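Long-range contacts in ECXA (Escherichia coli, PDB 4L63), which is the A subunit of an AB5 toxin and probably acts as a zinc-dependent metalloprotease: residues 8-14 / 167-173; 194-199 / 225-230. One frame throughout, in Å; residues are numbered along the deposited sequence.

Contact 1 (8-14 / 167-173). With ZN (zinc ion), chain G.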
loop_
_atom_site.group_PDB
_atom_site.type_symbol
_atom_site.label_atom_id
_atom_site.label_comp_id
_atom_site.label_asym_id
_atom_site.label_seq_id
_atom_site.Cartn_x
_atom_site.Cartn_y
_atom_site.Cartn_z
ATOM N N GLU A 8 6.850 -11.588 5.644
ATOM C CA GLU A 8 6.394 -12.849 6.232
ATOM C C GLU A 8 6.272 -12.764 7.756
ATOM O O GLU A 8 5.454 -13.456 8.356
ATOM C CB GLU A 8 7.327 -13.996 5.837
ATOM C CG GLU A 8 6.858 -15.395 6.301
ATOM C CD GLU A 8 5.477 -15.793 5.782
ATOM O OE1 GLU A 8 5.026 -15.246 4.750
ATOM O OE2 GLU A 8 4.843 -16.677 6.406
ATOM N N GLU A 9 7.059 -11.892 8.380
ATOM C CA GLU A 9 6.989 -11.722 9.842
ATOM C C GLU A 9 5.960 -10.683 10.289
ATOM O O GLU A 9 5.725 -10.521 11.487
ATOM C CB GLU A 9 8.367 -11.341 10.391
ATOM C CG GLU A 9 9.420 -12.425 10.202
ATOM C CD GLU A 9 10.796 -11.994 10.693
ATOM O OE1 GLU A 9 10.867 -11.166 11.626
ATOM O OE2 GLU A 9 11.807 -12.467 10.124
ATOM N N LYS A 10 5.355 -9.985 9.329
ATOM C CA LYS A 10 4.304 -9.006 9.617
ATOM C C LYS A 10 2.932 -9.532 9.220
ATOM O O LYS A 10 1.936 -8.814 9.329
ATOM C CB LYS A 10 4.549 -7.692 8.869
ATOM C CG LYS A 10 5.905 -7.087 9.057
ATOM C CD LYS A 10 5.971 -5.698 8.431
ATOM C CE LYS A 10 5.903 -5.710 6.891
ATOM N NZ LYS A 10 6.119 -4.294 6.377
ATOM N N LYS A 11 2.898 -10.761 8.713
ATOM C CA LYS A 11 1.662 -11.374 8.229
ATOM C C LYS A 11 0.873 -11.903 9.404
ATOM O O LYS A 11 1.431 -12.593 10.250
ATOM C CB LYS A 11 1.973 -12.514 7.248
ATOM C CG LYS A 11 0.748 -13.209 6.683
ATOM C CD LYS A 11 1.170 -14.424 5.845
ATOM C CE LYS A 11 1.714 -13.997 4.494
ATOM N NZ LYS A 11 2.231 -15.156 3.714
ATOM N N VAL A 12 -0.420 -11.598 9.440
ATOM C CA VAL A 12 -1.267 -11.959 10.564
ATOM C C VAL A 12 -2.407 -12.825 10.059
ATOM O O VAL A 12 -3.059 -12.480 9.072
ATOM C CB VAL A 12 -1.830 -10.704 11.271
ATOM C CG1 VAL A 12 -2.813 -11.093 12.391
ATOM C CG2 VAL A 12 -0.684 -9.861 11.806
ATOM N N ILE A 13 -2.633 -13.945 10.736
ATOM C CA ILE A 13 -3.616 -14.925 10.310
ATOM C C ILE A 13 -4.715 -15.046 11.353
ATOM O O ILE A 13 -4.428 -15.234 12.533
ATOM C CB ILE A 13 -2.977 -16.306 10.085
ATOM C CG1 ILE A 13 -1.791 -16.205 9.112
ATOM C CG2 ILE A 13 -4.022 -17.328 9.630
ATOM C CD1 ILE A 13 -2.159 -15.655 7.744
ATOM N N GLY A 14 -5.964 -14.935 10.911
ATOM C CA GLY A 14 -7.105 -15.005 11.810
ATOM C C GLY A 14 -7.842 -16.316 11.619
ATOM O O GLY A 14 -7.697 -16.966 10.583
ATOM N N GLY A 167 -8.425 -14.837 18.662
ATOM C CA GLY A 167 -8.783 -15.304 17.334
ATOM C C GLY A 167 -7.658 -15.299 16.311
ATOM O O GLY A 167 -7.894 -15.528 15.116
ATOM N N LEU A 168 -6.434 -15.042 16.761
ATOM C CA LEU A 168 -5.297 -15.080 15.842
ATOM C C LEU A 168 -4.629 -16.450 15.838
ATOM O O LEU A 168 -4.673 -17.190 16.827
ATOM C CB LEU A 168 -4.272 -14.005 16.200
ATOM C CG LEU A 168 -4.809 -12.574 16.148
ATOM C CD1 LEU A 168 -3.689 -11.575 16.385
ATOM C CD2 LEU A 168 -5.510 -12.304 14.821
ATOM N N LEU A 169 -4.019 -16.783 14.707
ATOM C CA LEU A 169 -3.240 -18.006 14.583
ATOM C C LEU A 169 -1.784 -17.602 14.374
ATOM O O LEU A 169 -1.403 -16.483 14.724
ATOM C CB LEU A 169 -3.773 -18.870 13.437
ATOM C CG LEU A 169 -5.232 -19.316 13.640
ATOM C CD1 LEU A 169 -5.820 -19.871 12.356
ATOM C CD2 LEU A 169 -5.351 -20.348 14.763
ATOM N N HIS A 170 -0.967 -18.491 13.814
ATOM C CA HIS A 170 0.435 -18.148 13.564
ATOM C C HIS A 170 0.637 -17.529 12.196
ATOM O O HIS A 170 -0.137 -17.789 11.278
ATOM C CB HIS A 170 1.321 -19.383 13.683
ATOM C CG HIS A 170 1.330 -19.980 15.053
ATOM N ND1 HIS A 170 1.271 -21.338 15.268
ATOM C CD2 HIS A 170 1.388 -19.403 16.275
ATOM C CE1 HIS A 170 1.287 -21.574 16.569
ATOM N NE2 HIS A 170 1.363 -20.417 17.200
ATOM N N ASN A 171 1.709 -16.752 12.062
ATOM C CA ASN A 171 1.994 -16.014 10.823
ATOM C C ASN A 171 1.988 -16.884 9.573
ATOM O O ASN A 171 1.596 -16.422 8.498
ATOM C CB ASN A 171 3.340 -15.283 10.943
ATOM C CG ASN A 171 4.541 -16.220 10.867
ATOM O OD1 ASN A 171 4.678 -17.138 11.671
ATOM N ND2 ASN A 171 5.453 -15.947 9.924
ATOM N N ASN A 172 2.401 -18.142 9.706
ATOM C CA ASN A 172 2.574 -18.982 8.529
ATOM C C ASN A 172 1.459 -20.002 8.339
ATOM O O ASN A 172 1.637 -21.005 7.632
ATOM C CB ASN A 172 3.928 -19.706 8.590
ATOM C CG ASN A 172 4.127 -20.483 9.890
ATOM O OD1 ASN A 172 3.182 -20.695 10.659
ATOM N ND2 ASN A 172 5.360 -20.938 10.123
ATOM N N GLU A 173 0.305 -19.753 8.959
ATOM C CA GLU A 173 -0.773 -20.742 8.925
ATOM C C GLU A 173 -1.951 -20.350 8.036
ATOM O O GLU A 173 -3.035 -20.941 8.131
ATOM C CB GLU A 173 -1.246 -21.040 10.349
ATOM C CG GLU A 173 -0.267 -21.958 11.089
ATOM C CD GLU A 173 -0.535 -22.070 12.577
ATOM O OE1 GLU A 173 -1.376 -21.304 13.103
ATOM O OE2 GLU A 173 0.106 -22.935 13.220
HETATM ZN ZN ZN G . 0.968 -20.194 19.233
HETATM O O HOH W 1 -1.002 -14.346 12.999
HETATM O O HOH W 2 0.978 -21.601 21.289
#
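Leu169 N donates to Ile13 O at 2.7 Å and nearly straight, the one direct backbone hydrogen bond between residues 8-14 and 167-173, which joins strand 12-16 to the loop after helix 146-165. The same two residues are joined a second time through solvent: water 1 accepts from Ile13 N and donates to Leu169 O, 2.8 Å each. The pairing is thus a single bridge at Gly14 and Leu168, where Gly14 CA lies 3.4 Å from Gly167 O. Gly167, at positive phi, is the C' residue of the Schellman motif that ends the zinc-binding helix. That helix carries the HExxH pattern with His160 and His164; the loop adds the third ligand, His170, whose NE2 is 2.1 Å from the zinc, the set of three histidines expected of a metzincin-like protease. Water 2 lies 2.5 Å from the metal. The other ring nitrogen, His170 ND1, donates to Glu173 OE2 (2.8 Å), while Glu173 OE1 accepts from His170 N (2.9 Å), so one carboxylate fixes both backbone and ring. The chain reverses here in a type I turn, His170 to Glu173, against which Ile13 CG1 packs 3.2 Å from His170 O. Farther along, Asn171 ND2 donates to Glu8 O (2.9 Å) and Asn171 OD1 accepts from Asn201 N. Glu8 OE1 is paired with Lys11 NZ in a 3.0 Å salt bridge, and the carboxylate of Glu9 with Arg210.

Contact 2 (194-199 / 225-230)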
loop_
_atom_site.group_PDB
_atom_site.type_symbol
_atom_site.label_atom_id
_atom_site.label_comp_id
_atom_site.label_asym_id
_atom_site.label_seq_id
_atom_site.Cartn_x
_atom_site.Cartn_y
_atom_site.Cartn_z
ATOM N N GLN A 194 7.405 -1.980 10.916
ATOM C CA GLN A 194 6.924 -2.332 12.246
ATOM C C GLN A 194 7.712 -3.538 12.766
ATOM O O GLN A 194 8.444 -4.191 12.013
ATOM C CB GLN A 194 5.424 -2.657 12.221
ATOM C CG GLN A 194 5.035 -3.656 11.130
ATOM C CD GLN A 194 3.537 -3.886 11.038
ATOM O OE1 GLN A 194 2.946 -4.608 11.852
ATOM N NE2 GLN A 194 2.904 -3.244 10.063
ATOM N N ALA A 195 7.544 -3.842 14.044
ATOM C CA ALA A 195 8.202 -4.998 14.654
ATOM C C ALA A 195 7.606 -6.302 14.130
ATOM O O ALA A 195 6.474 -6.315 13.648
ATOM C CB ALA A 195 8.079 -4.930 16.172
ATOM N N PRO A 196 8.365 -7.408 14.219
ATOM C CA PRO A 196 7.748 -8.705 13.906
ATOM C C PRO A 196 6.526 -8.997 14.780
ATOM O O PRO A 196 6.443 -8.533 15.927
ATOM C CB PRO A 196 8.873 -9.717 14.185
ATOM C CG PRO A 196 9.870 -8.976 15.043
ATOM C CD PRO A 196 9.785 -7.542 14.588
ATOM N N SER A 197 5.578 -9.751 14.231
ATOM C CA SER A 197 4.394 -10.157 14.980
ATOM C C SER A 197 4.794 -11.009 16.180
ATOM O O SER A 197 5.751 -11.772 16.119
ATOM C CB SER A 197 3.432 -10.935 14.079
ATOM O OG SER A 197 2.319 -11.427 14.808
ATOM N N ILE A 198 4.057 -10.866 17.274
ATOM C CA ILE A 198 4.276 -11.701 18.439
ATOM C C ILE A 198 3.578 -13.052 18.230
ATOM O O ILE A 198 3.686 -13.960 19.059
ATOM C CB ILE A 198 3.778 -10.996 19.721
ATOM C CG1 ILE A 198 4.368 -11.665 20.972
ATOM C CG2 ILE A 198 2.253 -10.898 19.725
ATOM C CD1 ILE A 198 4.244 -10.834 22.235
ATOM N N MET A 199 2.884 -13.189 17.099
ATOM C CA MET A 199 2.241 -14.459 16.747
ATOM C C MET A 199 3.054 -15.257 15.733
ATOM O O MET A 199 2.511 -16.134 15.054
ATOM C CB MET A 199 0.837 -14.222 16.196
ATOM C CG MET A 199 -0.047 -13.396 17.108
ATOM S SD MET A 199 -0.175 -14.147 18.750
ATOM C CE MET A 199 -0.993 -15.710 18.371
ATOM N N GLY A 225 5.566 -7.155 22.657
ATOM C CA GLY A 225 4.150 -6.855 22.604
ATOM C C GLY A 225 3.584 -7.046 21.211
ATOM O O GLY A 225 4.334 -7.288 20.266
ATOM N N PRO A 226 2.254 -6.926 21.079
ATOM C CA PRO A 226 1.575 -7.046 19.786
ATOM C C PRO A 226 2.103 -6.004 18.811
ATOM O O PRO A 226 2.291 -4.859 19.210
ATOM C CB PRO A 226 0.105 -6.767 20.123
ATOM C CG PRO A 226 0.002 -6.877 21.616
ATOM C CD PRO A 226 1.339 -6.501 22.150
ATOM N N SER A 227 2.347 -6.385 17.563
ATOM C CA SER A 227 2.773 -5.411 16.562
ATOM C C SER A 227 1.592 -4.578 16.083
ATOM O O SER A 227 0.452 -4.851 16.452
ATOM C CB SER A 227 3.413 -6.117 15.372
ATOM O OG SER A 227 2.422 -6.850 14.666
ATOM N N ARG A 228 1.861 -3.568 15.255
ATOM C CA ARG A 228 0.782 -2.796 14.645
ATOM C C ARG A 228 -0.200 -3.717 13.928
ATOM O O ARG A 228 -1.411 -3.607 14.113
ATOM C CB ARG A 228 1.313 -1.761 13.650
ATOM C CG ARG A 228 0.193 -0.919 13.039
ATOM C CD ARG A 228 0.378 -0.727 11.542
ATOM N NE ARG A 228 -0.725 0.011 10.931
ATOM C CZ ARG A 228 -1.647 -0.546 10.147
ATOM N NH1 ARG A 228 -1.596 -1.855 9.879
ATOM N NH2 ARG A 228 -2.612 0.203 9.627
ATOM N N ASN A 229 0.317 -4.636 13.121
ATOM C CA ASN A 229 -0.570 -5.525 12.374
ATOM C C ASN A 229 -1.303 -6.512 13.288
ATOM O O ASN A 229 -2.452 -6.867 13.010
ATOM C CB ASN A 229 0.198 -6.275 11.282
ATOM C CG ASN A 229 0.575 -5.368 10.119
ATOM O OD1 ASN A 229 0.277 -4.179 10.141
ATOM N ND2 ASN A 229 1.212 -5.927 9.097
ATOM N N ASP A 230 -0.651 -6.955 14.364
ATOM C CA ASP A 230 -1.318 -7.811 15.352
ATOM C C ASP A 230 -2.569 -7.122 15.900
ATOM O O ASP A 230 -3.631 -7.736 16.029
ATOM C CB ASP A 230 -0.382 -8.148 16.517
ATOM C CG ASP A 230 0.695 -9.146 16.144
ATOM O OD1 ASP A 230 0.516 -9.900 15.162
ATOM O OD2 ASP A 230 1.730 -9.173 16.846
HETATM O O HOH W 3 3.981 -7.183 12.490
HETATM O O HOH W 4 6.475 -7.451 18.425
#
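Gln194 opens the contact by pairing its amide with Asn229 in the first turn of helix 228-239: Gln194 OE1 accepts from Asn229 N (2.9 Å), and Gln194 NE2 donates to Asn229 OD1 (2.8 Å). Asn229 ND2 is used by Lys10 O and Cys189 O. Water 3 donates to Gln194 OE1 and to Ala195 O and accepts from Ser227 OG at 2.7 Å, filling the gap where Ala195 passes the helix start; Ala195 O also lies 3.5 Å from Ser227 CB. Pro196 turns its ring away, toward Tyr214 and Glu9, while Pro196 O and Gly225 O both meet water 4. Ser197 brings in the capping box of the helix. Ser227 is the N-cap, its OG accepting from Asp230 N (3.1 Å), and Asp230 OD2 accepts from Ser227 N (2.9 Å). The same carboxylate holds the loop: Asp230 OD1 takes a very short 2.4 Å bond from Ser197 OG, and Asp230 OD2 a 2.9 Å bond from Ile198 N. Ser197 OG also accepts from Met199 N at 2.9 Å, closing an ST turn that bends the loop under the metal site. Ile198 points its side chain at the second segment, with CG2 3.9 Å from Pro226 CA and CB 3.8 Å from Gly225 O; Ile198 O accepts from His160 ND1, a bond to a zinc ligand. Met199 probably is the Met-turn methionine of the metzincins: its side chain leads away from helix 228-239 to His160 and His164, about 5 Å from the zinc at nearest atoms.

Overall arrangement
Both contacts are buried, with centres about 10 Å apart, and they adjoin through the N-terminal segment: Glu9 O lies 2.9 Å from Ser197 N and Lys10 O 3.0 Å from Asn229 ND2, both probable hydrogen bonds, while Leu169 O packs 3.5 Å from Met199 CB. Each sets a zinc-facing loop against a secondary-structure element. Contact 1 uses the edge strand 12-16, so backbone pairing and apolar side chains share the work; contact 2 uses the first turn of helix 228-239, whose capping groups and amides give it mostly polar, side-chain chemistry. Contact 1 supplies a zinc ligand itself, whereas contact 2 reaches the metal through its neighbours: Met199 packs on the two helix histidines.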